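Local coordinates for protein putative NADP oxidoreductase BF3122 (Bacteroides fragilis, PDB 3D1L) that is a putative oxidoreductase that probably binds NADP through an N-terminal Rossmann-type domain, although its substrate and exact reaction are not established, at residues B[36-42]-B[54-60]; B[18-24]-B[126-132]; B[69-75]-B[95-101]; B[81-86]-B[109-113]. All blocks are in the same frame, centred on the assembly; numbering follows the deposited sequence. Where two conformers were deposited one is given.

How the interactions relate
All four contacts lie in the N-terminal Rossmann-type domain. Interactions 1 and 3 are parallel strand pairs in the same sheet, their centres about 14 Å apart, with strand 12-16 between them. Interaction 2 sets the glycine-rich turn and the start of helix 20-31 against the 126-132 loop, and it touches both pairs: Ala18 CB meets Val39 CG1 at 3.8 Å, and Leu21 CD2 meets Thr101 CB at 3.8 Å. Interaction 4 packs helix 78-89, the crossover of interaction 3, against Trp110, whose indole also meets His100. A bound 2-mercapto-propion aldehyde lies about 7 Å from the Phe126 side chain, and one lies about 11 Å from that of Thr101.

Interaction 1 of 4, residues B[36-42]-B[54-60]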
loop_
_atom_site.group_PDB
_atom_site.type_symbol
_atom_site.label_atom_id
_atom_site.label_comp_id
_atom_site.label_asym_id
_atom_site.label_seq_id
_atom_site.Cartn_x
_atom_site.Cartn_y
_atom_site.Cartn_z
ATOM N N ILE B 36 4.410 8.426 32.237
ATOM C CA ILE B 36 5.342 9.205 31.443
ATOM C C ILE B 36 5.445 10.560 32.122
ATOM O O ILE B 36 4.490 11.336 32.098
ATOM C CB ILE B 36 4.871 9.294 29.956
ATOM C CG1 ILE B 36 4.915 7.888 29.337
ATOM C CG2 ILE B 36 5.771 10.206 29.168
ATOM C CD1 ILE B 36 3.658 7.505 28.700
ATOM N N VAL B 37 6.591 10.845 32.738
ATOM C CA VAL B 37 6.676 12.049 33.555
ATOM C C VAL B 37 6.897 13.300 32.717
ATOM O O VAL B 37 6.339 14.364 33.038
ATOM C CB VAL B 37 7.681 11.927 34.743
ATOM C CG1 VAL B 37 7.333 10.702 35.595
ATOM C CG2 VAL B 37 9.095 11.829 34.254
ATOM N N GLN B 38 7.693 13.173 31.646
ATOM C CA GLN B 38 7.890 14.270 30.716
ATOM C C GLN B 38 8.493 13.834 29.406
ATOM O O GLN B 38 9.052 12.744 29.266
ATOM C CB GLN B 38 8.728 15.411 31.309
ATOM C CG GLN B 38 10.167 15.097 31.385
ATOM C CD GLN B 38 11.077 16.291 31.421
ATOM O OE1 GLN B 38 12.258 16.123 31.226
ATOM N NE2 GLN B 38 10.562 17.482 31.696
ATOM N N VAL B 39 8.363 14.727 28.439
ATOM C CA VAL B 39 8.789 14.502 27.082
ATOM C C VAL B 39 9.763 15.621 26.767
ATOM O O VAL B 39 9.486 16.784 27.057
ATOM C CB VAL B 39 7.548 14.612 26.128
ATOM C CG1 VAL B 39 7.952 14.655 24.636
ATOM C CG2 VAL B 39 6.545 13.483 26.409
ATOM N N TYR B 40 10.893 15.260 26.156
ATOM C CA TYR B 40 11.817 16.221 25.587
ATOM C C TYR B 40 11.739 16.157 24.057
ATOM O O TYR B 40 11.658 15.068 23.467
ATOM C CB TYR B 40 13.260 15.948 26.043
ATOM C CG TYR B 40 14.247 16.613 25.128
ATOM C CD1 TYR B 40 14.664 17.930 25.363
ATOM C CD2 TYR B 40 14.710 15.956 23.977
ATOM C CE1 TYR B 40 15.541 18.557 24.510
ATOM C CE2 TYR B 40 15.576 16.585 23.096
ATOM C CZ TYR B 40 15.982 17.886 23.372
ATOM O OH TYR B 40 16.854 18.508 22.522
ATOM N N SER B 41 11.776 17.319 23.405
ATOM C CA SER B 41 11.949 17.367 21.955
ATOM C C SER B 41 12.708 18.612 21.626
ATOM O O SER B 41 12.687 19.558 22.410
ATOM C CB SER B 41 10.593 17.393 21.252
ATOM O OG SER B 41 10.738 17.364 19.848
ATOM N N ARG B 42 13.370 18.620 20.468
ATOM C CA ARG B 42 14.082 19.815 20.036
ATOM C C ARG B 42 13.125 20.978 19.713
ATOM O O ARG B 42 13.469 22.141 19.941
ATOM C CB ARG B 42 15.079 19.485 18.903
ATOM C CG ARG B 42 16.397 18.931 19.466
ATOM C CD ARG B 42 17.180 17.951 18.557
ATOM N NE ARG B 42 16.438 16.744 18.186
ATOM C CZ ARG B 42 16.061 16.449 16.941
ATOM N NH1 ARG B 42 16.363 17.257 15.924
ATOM N NH2 ARG B 42 15.383 15.331 16.707
ATOM N N VAL B 54 -0.313 12.328 26.693
ATOM C CA VAL B 54 0.066 11.316 27.670
ATOM C C VAL B 54 0.193 11.948 29.035
ATOM O O VAL B 54 0.853 11.390 29.941
ATOM C CB VAL B 54 1.395 10.604 27.300
ATOM C CG1 VAL B 54 1.246 9.826 25.970
ATOM C CG2 VAL B 54 2.548 11.607 27.221
ATOM N N GLU B 55 -0.446 13.115 29.155
ATOM C CA GLU B 55 -0.513 13.905 30.384
ATOM C C GLU B 55 0.825 14.104 31.063
ATOM O O GLU B 55 0.934 13.865 32.257
ATOM C CB GLU B 55 -1.543 13.292 31.366
ATOM C CG GLU B 55 -2.957 13.339 30.807
ATOM C CD GLU B 55 -3.964 12.670 31.692
ATOM O OE1 GLU B 55 -4.101 11.419 31.626
ATOM O OE2 GLU B 55 -4.652 13.402 32.435
ATOM N N ALA B 56 1.817 14.572 30.307
ATOM C CA ALA B 56 3.214 14.706 30.771
ATOM C C ALA B 56 3.661 16.142 30.753
ATOM O O ALA B 56 3.088 16.944 30.021
ATOM C CB ALA B 56 4.150 13.905 29.840
ATOM N N GLU B 57 4.715 16.450 31.512
ATOM C CA GLU B 57 5.446 17.725 31.390
ATOM C C GLU B 57 6.268 17.668 30.119
ATOM O O GLU B 57 6.457 16.597 29.566
ATOM C CB GLU B 57 6.416 17.927 32.566
ATOM C CG GLU B 57 5.772 18.009 33.939
ATOM C CD GLU B 57 6.742 18.509 35.010
ATOM O OE1 GLU B 57 7.980 18.297 34.876
ATOM O OE2 GLU B 57 6.270 19.130 35.989
ATOM N N TYR B 58 6.746 18.809 29.623
ATOM C CA TYR B 58 7.695 18.757 28.517
ATOM C C TYR B 58 8.780 19.795 28.633
ATOM O O TYR B 58 8.630 20.810 29.315
ATOM C CB TYR B 58 7.004 18.855 27.141
ATOM C CG TYR B 58 6.551 20.243 26.753
ATOM C CD1 TYR B 58 7.417 21.130 26.097
ATOM C CD2 TYR B 58 5.264 20.663 27.023
ATOM C CE1 TYR B 58 7.010 22.381 25.729
ATOM C CE2 TYR B 58 4.834 21.942 26.667
ATOM C CZ TYR B 58 5.708 22.792 26.022
ATOM O OH TYR B 58 5.277 24.045 25.659
ATOM N N THR B 59 9.884 19.543 27.945
ATOM C CA THR B 59 10.921 20.561 27.837
ATOM C C THR B 59 11.543 20.483 26.435
ATOM O O THR B 59 11.437 19.445 25.763
ATOM C CB THR B 59 11.997 20.403 28.955
ATOM O OG1 THR B 59 12.901 21.512 28.904
ATOM C CG2 THR B 59 12.796 19.108 28.740
ATOM N N THR B 60 12.168 21.577 26.001
ATOM C CA THR B 60 13.007 21.554 24.795
ATOM C C THR B 60 14.464 21.805 25.175
ATOM O O THR B 60 15.302 22.078 24.316
ATOM C CB THR B 60 12.601 22.633 23.766
ATOM O OG1 THR B 60 12.705 23.915 24.383
ATOM C CG2 THR B 60 11.189 22.437 23.286
#
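Val39 is bonded through both its N and its O: the N donates to Glu57 O (2.9 Å) and the O accepts from Thr59 N (2.9 Å). Glu57 N to Val37 O and Ser41 N to Thr59 O extend this parallel pairing of edge strand 57-59 with strand 35-40. The tight end is apolar. Ile36 CG2 reaches Val54 CG2 at 4.0 Å and Ala56 CB at 4.1 Å, against Leu29 and Tyr30 of helix 20-31. On the face that carries Gln38, Tyr40 and Thr59, Gln38 CB lies 3.6 Å from Glu57 CB; the extended glutamine runs past Thr59 CG2, and OE1 is bonded to Asn66 N. The Tyr40 ring lies obliquely by the Thr60 backbone, CE1 3.5 Å from Thr60 C. The outer side is looser: Glu57 and Thr60 are exposed, and the Tyr58 ring leads away, its OH hydrogen-bonded to Glu44 OE2. Helix 44-53 links the strands as a beta-alpha-beta unit. The chemistry implies that four main-chain bonds hold the edge strand, with Ile36, Val54 and Ala56 adding apolar contacts where the pairing starts.

Interaction 2 of 4, residues B[18-24]-B[126-132]; sequences AGNLATN and FSKQREV
The turn after the first strand of the Rossmann fold, whose glycines fit the GxGxxA dinucleotide-binding pattern, runs into helix 20-31 and meets the 126-132 loop here. Asn24 makes the polar link. Its ND2 donates almost straight (172°) to Ser127 O at 3.0 Å, the acceptor lying in the amide plane but the donor standing above the carbonyl plane. The same nitrogen bonds Asn20 O at 2.9 Å, so two carbonyls fix the amide's rotation. OD1 takes a proton from a water at 2.6 Å that also accepts from Val132 N. The Phe126 ring runs antiparallel to the Asn24 side chain, its plane 28° from the amide, with CD1 3.5 Å from Asn24 CB and CD2 3.7 Å from Leu21 CB. Lys128, extended beyond CG, crosses Asn20 and Thr23 at about a right angle and brings CE to 3.5 Å from Ala18 O. Arg130 forms a salt bridge with Glu212 of the second subunit. Helix 44-53 touches Thr23 and Lys128, and Leu21 continues onto Ser75 and Thr101, just beyond strands 71-74 and 97-100.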
loop_
_atom_site.group_PDB
_atom_site.type_symbol
_atom_site.label_atom_id
_atom_site.label_comp_id
_atom_site.label_asym_id
_atom_site.label_seq_id
_atom_site.Cartn_x
_atom_site.Cartn_y
_atom_site.Cartn_z
ATOM N N ALA B 18 10.371 12.965 20.380
ATOM C CA ALA B 18 8.913 12.938 20.348
ATOM C C ALA B 18 8.384 12.693 18.926
ATOM O O ALA B 18 7.281 13.140 18.611
ATOM C CB ALA B 18 8.353 14.246 20.914
ATOM N N GLY B 19 9.157 11.981 18.091
ATOM C CA GLY B 19 8.808 11.750 16.680
ATOM C C GLY B 19 7.728 10.694 16.549
ATOM O O GLY B 19 7.004 10.429 17.528
ATOM N N ASN B 20 7.639 10.060 15.373
ATOM C CA ASN B 20 6.562 9.093 15.057
ATOM C C ASN B 20 6.528 7.876 15.958
ATOM O O ASN B 20 5.501 7.577 16.558
ATOM C CB ASN B 20 6.632 8.631 13.602
ATOM C CG ASN B 20 6.395 9.755 12.613
ATOM O OD1 ASN B 20 5.869 10.806 12.955
ATOM N ND2 ASN B 20 6.796 9.531 11.373
ATOM N N LEU B 21 7.660 7.189 16.062
ATOM C CA LEU B 21 7.816 5.995 16.907
ATOM C C LEU B 21 7.595 6.348 18.361
ATOM O O LEU B 21 6.846 5.673 19.062
ATOM C CB LEU B 21 9.209 5.343 16.686
ATOM C CG LEU B 21 9.635 4.097 17.506
ATOM C CD1 LEU B 21 10.747 3.316 16.790
ATOM C CD2 LEU B 21 10.051 4.424 18.941
ATOM N N ALA B 22 8.223 7.424 18.828
ATOM C CA ALA B 22 8.104 7.813 20.232
ATOM C C ALA B 22 6.644 8.167 20.599
ATOM O O ALA B 22 6.159 7.782 21.660
ATOM C CB ALA B 22 9.058 8.961 20.547
ATOM N N THR B 23 5.947 8.867 19.710
ATOM C CA THR B 23 4.542 9.226 19.909
ATOM C C THR B 23 3.686 7.979 20.111
ATOM O O THR B 23 2.961 7.864 21.101
ATOM C CB THR B 23 4.039 10.080 18.711
ATOM O OG1 THR B 23 4.721 11.346 18.717
ATOM C CG2 THR B 23 2.528 10.310 18.748
ATOM N N ASN B 24 3.814 7.021 19.204
ATOM C CA ASN B 24 3.066 5.781 19.296
ATOM C C ASN B 24 3.459 4.928 20.509
ATOM O O ASN B 24 2.600 4.409 21.202
ATOM C CB ASN B 24 3.213 4.986 17.987
ATOM C CG ASN B 24 2.354 5.558 16.856
ATOM O OD1 ASN B 24 1.140 5.357 16.830
ATOM N ND2 ASN B 24 2.983 6.275 15.920
ATOM N N PHE B 126 5.534 3.731 11.668
ATOM C CA PHE B 126 4.771 4.585 12.617
ATOM C C PHE B 126 4.505 5.937 12.005
ATOM O O PHE B 126 5.336 6.461 11.290
ATOM C CB PHE B 126 5.554 4.818 13.914
ATOM C CG PHE B 126 5.722 3.591 14.765
ATOM C CD1 PHE B 126 4.633 3.030 15.440
ATOM C CD2 PHE B 126 6.962 3.004 14.899
ATOM C CE1 PHE B 126 4.792 1.934 16.231
ATOM C CE2 PHE B 126 7.125 1.891 15.697
ATOM C CZ PHE B 126 6.045 1.357 16.364
ATOM N N SER B 127 3.350 6.503 12.291
ATOM C CA SER B 127 3.029 7.863 11.878
ATOM C C SER B 127 2.244 8.445 13.030
ATOM O O SER B 127 1.540 7.718 13.721
ATOM C CB SER B 127 2.171 7.885 10.607
ATOM O OG SER B 127 2.928 7.524 9.455
ATOM N N LYS B 128 2.378 9.747 13.234
ATOM C CA LYS B 128 1.730 10.425 14.358
ATOM C C LYS B 128 0.202 10.386 14.298
ATOM O O LYS B 128 -0.450 10.135 15.311
ATOM C CB LYS B 128 2.207 11.879 14.461
ATOM C CG LYS B 128 3.547 11.991 15.155
ATOM C CD LYS B 128 3.934 13.420 15.376
ATOM C CE LYS B 128 5.421 13.510 15.663
ATOM N NZ LYS B 128 5.902 14.920 15.579
ATOM N N GLN B 129 -0.348 10.606 13.110
ATOM C CA GLN B 129 -1.788 10.692 12.875
ATOM C C GLN B 129 -2.461 9.322 12.737
ATOM O O GLN B 129 -3.625 9.242 12.339
ATOM C CB GLN B 129 -2.068 11.465 11.576
ATOM C CG GLN B 129 -1.209 12.698 11.303
ATOM C CD GLN B 129 -1.251 13.114 9.832
ATOM O OE1 GLN B 129 -0.211 13.327 9.203
ATOM N NE2 GLN B 129 -2.458 13.219 9.278
ATOM N N ARG B 130 -1.729 8.245 13.011
ATOM C CA ARG B 130 -2.206 6.901 12.712
ATOM C C ARG B 130 -1.949 5.942 13.882
ATOM O O ARG B 130 -0.799 5.744 14.312
ATOM C CB ARG B 130 -1.561 6.420 11.398
ATOM C CG ARG B 130 -1.524 4.936 11.166
ATOM C CD ARG B 130 -2.812 4.389 10.606
ATOM N NE ARG B 130 -2.761 2.938 10.656
ATOM C CZ ARG B 130 -3.816 2.134 10.541
ATOM N NH1 ARG B 130 -5.037 2.635 10.350
ATOM N NH2 ARG B 130 -3.640 0.821 10.624
ATOM N N GLU B 131 -3.039 5.367 14.389
ATOM C CA GLU B 131 -3.023 4.472 15.550
ATOM C C GLU B 131 -2.680 3.059 15.125
ATOM O O GLU B 131 -3.157 2.591 14.086
ATOM C CB GLU B 131 -4.405 4.449 16.224
ATOM C CG GLU B 131 -4.878 5.789 16.805
ATOM C CD GLU B 131 -4.205 6.127 18.129
ATOM O OE1 GLU B 131 -3.163 5.505 18.463
ATOM O OE2 GLU B 131 -4.728 7.020 18.840
ATOM N N VAL B 132 -1.864 2.374 15.913
ATOM C CA VAL B 132 -1.512 0.983 15.595
ATOM C C VAL B 132 -1.677 0.086 16.797
ATOM O O VAL B 132 -1.412 0.496 17.920
ATOM C CB VAL B 132 -0.057 0.800 15.051
ATOM C CG1 VAL B 132 0.080 1.444 13.722
ATOM C CG2 VAL B 132 0.967 1.355 16.007
HETATM O O HOH W 1 4.891 15.020 18.852
HETATM O O HOH W 2 3.830 11.676 10.816
HETATM O O HOH W 3 -0.719 3.928 17.967
HETATM O O HOH W 4 -0.640 7.739 16.708
#

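Interaction 3 of 4, residues B[69-75]-B[95-101]; sequences AKLYIVS and EALMVHT
Tyr72 and Met98, a selenomethionine, run side by side and point the same way; bends at chi2 and chi3 bring the CE methyl to 3.5 Å from Tyr72 CB. The selenium stands 5.4 Å from the ring centroid in an oblique Met-aromatic contact. At the edge of that ring, near its plane, Ala96 CB approaches CE2 to 3.9 Å, while the phenol OH is bonded to Asn66 O. On the opposite face of the sheet Leu71 lies alongside Leu97, CD1 to CB 3.9 Å, and Ile73 likewise beside Val99. Leu71 and Val99 pack on Ile155 and Leu152 of helix 146-157, Ile73 on Leu29 of helix 20-31. Parallel strands 71-74 and 97-100 are joined through helix 78-89 as a beta-alpha-beta crossover of the Rossmann-type sheet. Nearly straight bonds tie them, among them Tyr72 N to Leu97 O and Val99 N to Tyr72 O (175°). Past the C-terminal ends, the Thr101 and Ile73 side chains cross at about a right angle, CG2 to CG2 3.5 Å, and Thr101 OG1 shares a hydrogen bond with Ser75 OG at 2.9 Å. At the other end Lys70, bent at chi2, swings NZ back to Glu95 O (2.8 Å), with the Glu95 carboxylate making a long salt bridge.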
loop_
_atom_site.group_PDB
_atom_site.type_symbol
_atom_site.label_atom_id
_atom_site.label_comp_id
_atom_site.label_asym_id
_atom_site.label_seq_id
_atom_site.Cartn_x
_atom_site.Cartn_y
_atom_site.Cartn_z
ATOM N N ALA B 69 13.745 9.730 36.953
ATOM C CA ALA B 69 13.072 8.607 36.326
ATOM C C ALA B 69 13.950 7.357 36.274
ATOM O O ALA B 69 15.188 7.432 36.360
ATOM C CB ALA B 69 12.603 8.999 34.909
ATOM N N LYS B 70 13.291 6.224 36.081
ATOM C CA LYS B 70 13.919 4.912 36.016
ATOM C C LYS B 70 14.279 4.523 34.587
ATOM O O LYS B 70 15.251 3.800 34.344
ATOM C CB LYS B 70 12.953 3.882 36.645
ATOM C CG LYS B 70 13.299 2.420 36.467
ATOM C CD LYS B 70 14.572 1.985 37.154
ATOM C CE LYS B 70 14.999 0.637 36.547
ATOM N NZ LYS B 70 16.261 0.047 37.080
ATOM N N LEU B 71 13.501 5.014 33.630
ATOM C CA LEU B 71 13.707 4.654 32.245
ATOM C C LEU B 71 13.662 5.883 31.350
ATOM O O LEU B 71 12.709 6.664 31.397
ATOM C CB LEU B 71 12.665 3.611 31.794
ATOM C CG LEU B 71 12.778 3.129 30.339
ATOM C CD1 LEU B 71 14.068 2.330 30.156
ATOM C CD2 LEU B 71 11.568 2.272 29.933
ATOM N N TYR B 72 14.710 6.023 30.542
ATOM C CA TYR B 72 14.841 7.075 29.573
ATOM C C TYR B 72 14.844 6.461 28.173
ATOM O O TYR B 72 15.763 5.710 27.811
ATOM C CB TYR B 72 16.126 7.851 29.836
ATOM C CG TYR B 72 16.064 8.630 31.140
ATOM C CD1 TYR B 72 15.645 9.961 31.142
ATOM C CD2 TYR B 72 16.406 8.036 32.366
ATOM C CE1 TYR B 72 15.565 10.693 32.319
ATOM C CE2 TYR B 72 16.343 8.774 33.558
ATOM C CZ TYR B 72 15.912 10.094 33.511
ATOM O OH TYR B 72 15.821 10.846 34.628
ATOM N N ILE B 73 13.797 6.763 27.406
ATOM C CA ILE B 73 13.644 6.224 26.052
ATOM C C ILE B 73 14.079 7.268 25.044
ATOM O O ILE B 73 13.450 8.323 24.920
ATOM C CB ILE B 73 12.207 5.773 25.746
ATOM C CG1 ILE B 73 11.725 4.748 26.796
ATOM C CG2 ILE B 73 12.150 5.203 24.275
ATOM C CD1 ILE B 73 10.267 4.370 26.683
ATOM N N VAL B 74 15.181 6.981 24.364
ATOM C CA VAL B 74 15.823 7.947 23.501
ATOM C C VAL B 74 15.531 7.586 22.050
ATOM O O VAL B 74 15.869 6.501 21.576
ATOM C CB VAL B 74 17.341 8.051 23.812
ATOM C CG1 VAL B 74 18.002 9.120 22.982
ATOM C CG2 VAL B 74 17.568 8.282 25.340
ATOM N N SER B 75 14.836 8.504 21.379
ATOM C CA SER B 75 14.477 8.372 19.970
ATOM C C SER B 75 15.016 9.583 19.234
ATOM O O SER B 75 14.282 10.537 18.974
ATOM C CB SER B 75 12.955 8.341 19.812
ATOM O OG SER B 75 12.388 7.210 20.422
ATOM N N GLU B 95 20.694 3.423 39.024
ATOM C CA GLU B 95 19.865 2.345 38.434
ATOM C C GLU B 95 18.996 2.746 37.234
ATOM O O GLU B 95 18.285 1.902 36.702
ATOM C CB GLU B 95 18.955 1.735 39.504
ATOM C CG GLU B 95 17.860 2.687 39.934
ATOM C CD GLU B 95 16.994 2.135 41.046
ATOM O OE1 GLU B 95 17.125 2.646 42.175
ATOM O OE2 GLU B 95 16.189 1.200 40.779
ATOM N N ALA B 96 18.991 4.021 36.849
ATOM C CA ALA B 96 18.226 4.436 35.655
ATOM C C ALA B 96 18.698 3.667 34.425
ATOM O O ALA B 96 19.888 3.390 34.271
ATOM C CB ALA B 96 18.344 5.925 35.420
ATOM N N LEU B 97 17.760 3.298 33.568
ATOM C CA LEU B 97 18.097 2.580 32.350
ATOM C C LEU B 97 17.993 3.522 31.149
ATOM O O LEU B 97 16.938 4.144 30.947
ATOM C CB LEU B 97 17.164 1.357 32.257
ATOM C CG LEU B 97 17.211 0.214 31.248
ATOM C CD1 LEU B 97 18.618 -0.124 30.807
ATOM C CD2 LEU B 97 16.502 -1.056 31.794
HETATM N N MSE B 98 19.081 3.689 30.392
HETATM C CA MSE B 98 19.002 4.451 29.113
HETATM C C MSE B 98 18.927 3.500 27.951
HETATM O O MSE B 98 19.821 2.664 27.747
HETATM C CB MSE B 98 20.159 5.423 28.820
HETATM C CG MSE B 98 21.149 5.691 29.895
HETATM SE SE MSE B 98 20.397 6.383 31.518
HETATM C CE MSE B 98 19.510 7.899 30.721
ATOM N N VAL B 99 17.857 3.638 27.188
ATOM C CA VAL B 99 17.673 2.850 25.981
ATOM C C VAL B 99 17.462 3.748 24.773
ATOM O O VAL B 99 16.984 4.879 24.887
ATOM C CB VAL B 99 16.503 1.816 26.124
ATOM C CG1 VAL B 99 16.709 0.943 27.359
ATOM C CG2 VAL B 99 15.129 2.502 26.154
ATOM N N HIS B 100 17.855 3.253 23.607
ATOM C CA HIS B 100 17.447 3.904 22.376
ATOM C C HIS B 100 16.547 2.975 21.587
ATOM O O HIS B 100 16.403 1.807 21.933
ATOM C CB HIS B 100 18.634 4.406 21.577
ATOM C CG HIS B 100 19.493 3.330 21.020
ATOM N ND1 HIS B 100 19.114 2.564 19.932
ATOM C CD2 HIS B 100 20.728 2.900 21.373
ATOM C CE1 HIS B 100 20.086 1.717 19.636
ATOM N NE2 HIS B 100 21.072 1.896 20.497
ATOM N N THR B 101 15.923 3.514 20.552
ATOM C CA THR B 101 14.899 2.801 19.803
ATOM C C THR B 101 15.286 2.567 18.341
ATOM O O THR B 101 14.416 2.306 17.491
ATOM C CB THR B 101 13.607 3.593 19.832
ATOM O OG1 THR B 101 13.874 4.924 19.396
ATOM C CG2 THR B 101 13.061 3.665 21.251
#

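Interaction 4 of 4, residues B[81-86]-B[109-113]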
loop_
_atom_site.group_PDB
_atom_site.type_symbol
_atom_site.label_atom_id
_atom_site.label_comp_id
_atom_site.label_asym_id
_atom_site.label_seq_id
_atom_site.Cartn_x
_atom_site.Cartn_y
_atom_site.Cartn_z
ATOM N N PHE B 81 22.461 12.659 18.797
ATOM C CA PHE B 81 22.999 11.738 19.799
ATOM C C PHE B 81 24.254 12.284 20.476
ATOM O O PHE B 81 24.175 12.667 21.623
ATOM C CB PHE B 81 23.260 10.342 19.212
ATOM C CG PHE B 81 22.578 9.227 19.970
ATOM C CD1 PHE B 81 23.108 8.750 21.168
ATOM C CD2 PHE B 81 21.386 8.661 19.484
ATOM C CE1 PHE B 81 22.461 7.729 21.880
ATOM C CE2 PHE B 81 20.726 7.633 20.182
ATOM C CZ PHE B 81 21.265 7.168 21.385
ATOM N N ALA B 82 25.395 12.331 19.776
ATOM C CA ALA B 82 26.674 12.791 20.361
ATOM C C ALA B 82 26.521 14.103 21.070
ATOM O O ALA B 82 26.834 14.232 22.253
ATOM C CB ALA B 82 27.728 12.950 19.297
ATOM N N GLU B 83 26.063 15.074 20.286
ATOM C CA GLU B 83 25.746 16.416 20.721
ATOM C C GLU B 83 25.082 16.397 22.089
ATOM O O GLU B 83 25.401 17.214 22.958
ATOM C CB GLU B 83 24.810 17.065 19.688
ATOM C CG GLU B 83 24.355 18.480 20.056
ATOM C CD GLU B 83 23.349 19.097 19.082
ATOM O OE1 GLU B 83 23.361 18.753 17.875
ATOM O OE2 GLU B 83 22.551 19.951 19.537
ATOM N N LEU B 84 24.179 15.435 22.274
ATOM C CA LEU B 84 23.239 15.473 23.386
ATOM C C LEU B 84 23.391 14.342 24.396
ATOM O O LEU B 84 22.692 14.312 25.405
ATOM C CB LEU B 84 21.800 15.533 22.842
ATOM C CG LEU B 84 21.431 16.598 21.782
ATOM C CD1 LEU B 84 19.951 16.475 21.420
ATOM C CD2 LEU B 84 21.777 18.042 22.193
ATOM N N LEU B 85 24.329 13.447 24.130
ATOM C CA LEU B 85 24.509 12.241 24.912
ATOM C C LEU B 85 24.769 12.514 26.378
ATOM O O LEU B 85 24.096 11.932 27.211
ATOM C CB LEU B 85 25.626 11.369 24.331
ATOM C CG LEU B 85 25.817 9.978 24.944
ATOM C CD1 LEU B 85 24.493 9.241 25.109
ATOM C CD2 LEU B 85 26.784 9.125 24.127
ATOM N N GLN B 86 25.729 13.392 26.686
ATOM C CA GLN B 86 26.108 13.646 28.074
ATOM C C GLN B 86 25.087 14.517 28.807
ATOM O O GLN B 86 24.936 14.407 30.033
ATOM C CB GLN B 86 27.521 14.220 28.164
ATOM C CG GLN B 86 28.621 13.173 27.961
ATOM C CD GLN B 86 28.717 12.680 26.522
ATOM O OE1 GLN B 86 29.161 13.405 25.630
ATOM N NE2 GLN B 86 28.300 11.442 26.296
ATOM N N VAL B 109 26.769 2.182 21.893
ATOM C CA VAL B 109 26.814 3.635 22.047
ATOM C C VAL B 109 26.868 4.025 23.518
ATOM O O VAL B 109 27.665 4.872 23.911
ATOM C CB VAL B 109 25.647 4.370 21.328
ATOM C CG1 VAL B 109 25.775 4.163 19.906
ATOM C CG2 VAL B 109 24.255 3.889 21.795
ATOM N N TRP B 110 26.041 3.376 24.332
ATOM C CA TRP B 110 25.940 3.698 25.748
ATOM C C TRP B 110 27.101 3.266 26.631
ATOM O O TRP B 110 27.225 3.766 27.748
ATOM C CB TRP B 110 24.693 3.054 26.322
ATOM C CG TRP B 110 23.425 3.497 25.692
ATOM C CD1 TRP B 110 22.578 2.747 24.917
ATOM C CD2 TRP B 110 22.831 4.789 25.807
ATOM N NE1 TRP B 110 21.492 3.501 24.542
ATOM C CE2 TRP B 110 21.620 4.757 25.076
ATOM C CE3 TRP B 110 23.200 5.973 26.464
ATOM C CZ2 TRP B 110 20.778 5.867 24.978
ATOM C CZ3 TRP B 110 22.356 7.080 26.355
ATOM C CH2 TRP B 110 21.162 7.014 25.617
ATOM N N GLU B 111 27.900 2.300 26.174
ATOM C CA GLU B 111 28.854 1.655 27.068
ATOM C C GLU B 111 29.983 2.594 27.485
ATOM O O GLU B 111 30.555 3.311 26.657
ATOM C CB GLU B 111 29.362 0.323 26.502
ATOM C CG GLU B 111 30.659 0.353 25.699
ATOM C CD GLU B 111 31.234 -1.041 25.497
ATOM O OE1 GLU B 111 31.641 -1.651 26.505
ATOM O OE2 GLU B 111 31.284 -1.531 24.339
ATOM N N GLY B 112 30.275 2.604 28.784
ATOM C CA GLY B 112 31.223 3.563 29.338
ATOM C C GLY B 112 30.543 4.854 29.772
ATOM O O GLY B 112 31.091 5.598 30.590
ATOM N N HIS B 113 29.347 5.124 29.240
ATOM C CA HIS B 113 28.605 6.348 29.583
ATOM C C HIS B 113 27.640 6.181 30.751
ATOM O O HIS B 113 27.496 7.094 31.568
ATOM C CB HIS B 113 27.885 6.909 28.351
ATOM C CG HIS B 113 28.818 7.358 27.269
ATOM N ND1 HIS B 113 28.895 6.735 26.042
ATOM C CD2 HIS B 113 29.727 8.361 27.237
ATOM C CE1 HIS B 113 29.814 7.329 25.300
ATOM N NE2 HIS B 113 30.329 8.325 26.002
#
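One face of the Trp110 indole takes the edge of Phe81. CE1 of the phenylalanine sits over that face toward the rim, CZ comes within 3.9 Å of Trp110 CZ2, and the planes stand 62° apart in an offset edge-to-face pair with centroids 5.5 Å apart. Val109 CG2 lies over an indole face too and also touches Phe81 CE1, at 4.2 Å, closing a small apolar cluster. The second flat group, the His113 imidazole, has Leu85 CD2 over one face, 3.8 Å from the ring centroid and 18° off the normal, a CH-pi contact. At its edge ND1 donates in the ring plane to Val109 O (3.1 Å), which helps fix the turn of the ring and hold that face toward the helix.

Leu85 thus wedges between Trp110 and His113. With CG anti to the backbone N (chi1 -173°), its branches divide: CD1 approaches Trp110 CZ3 obliquely at 3.3 Å, while CD2 goes to the histidine. No hydrogen bond joins the two segments, so aromatic and aliphatic surfaces carry the contact. Phe81 and Trp110 both continue onto Val74, and Trp110 meets the His100 ring. This is the flank of a beta-alpha-beta crossover in a Rossmann-type alpha/beta fold, where helix 78-89 meets the loop between strands 97-100 and 117-122.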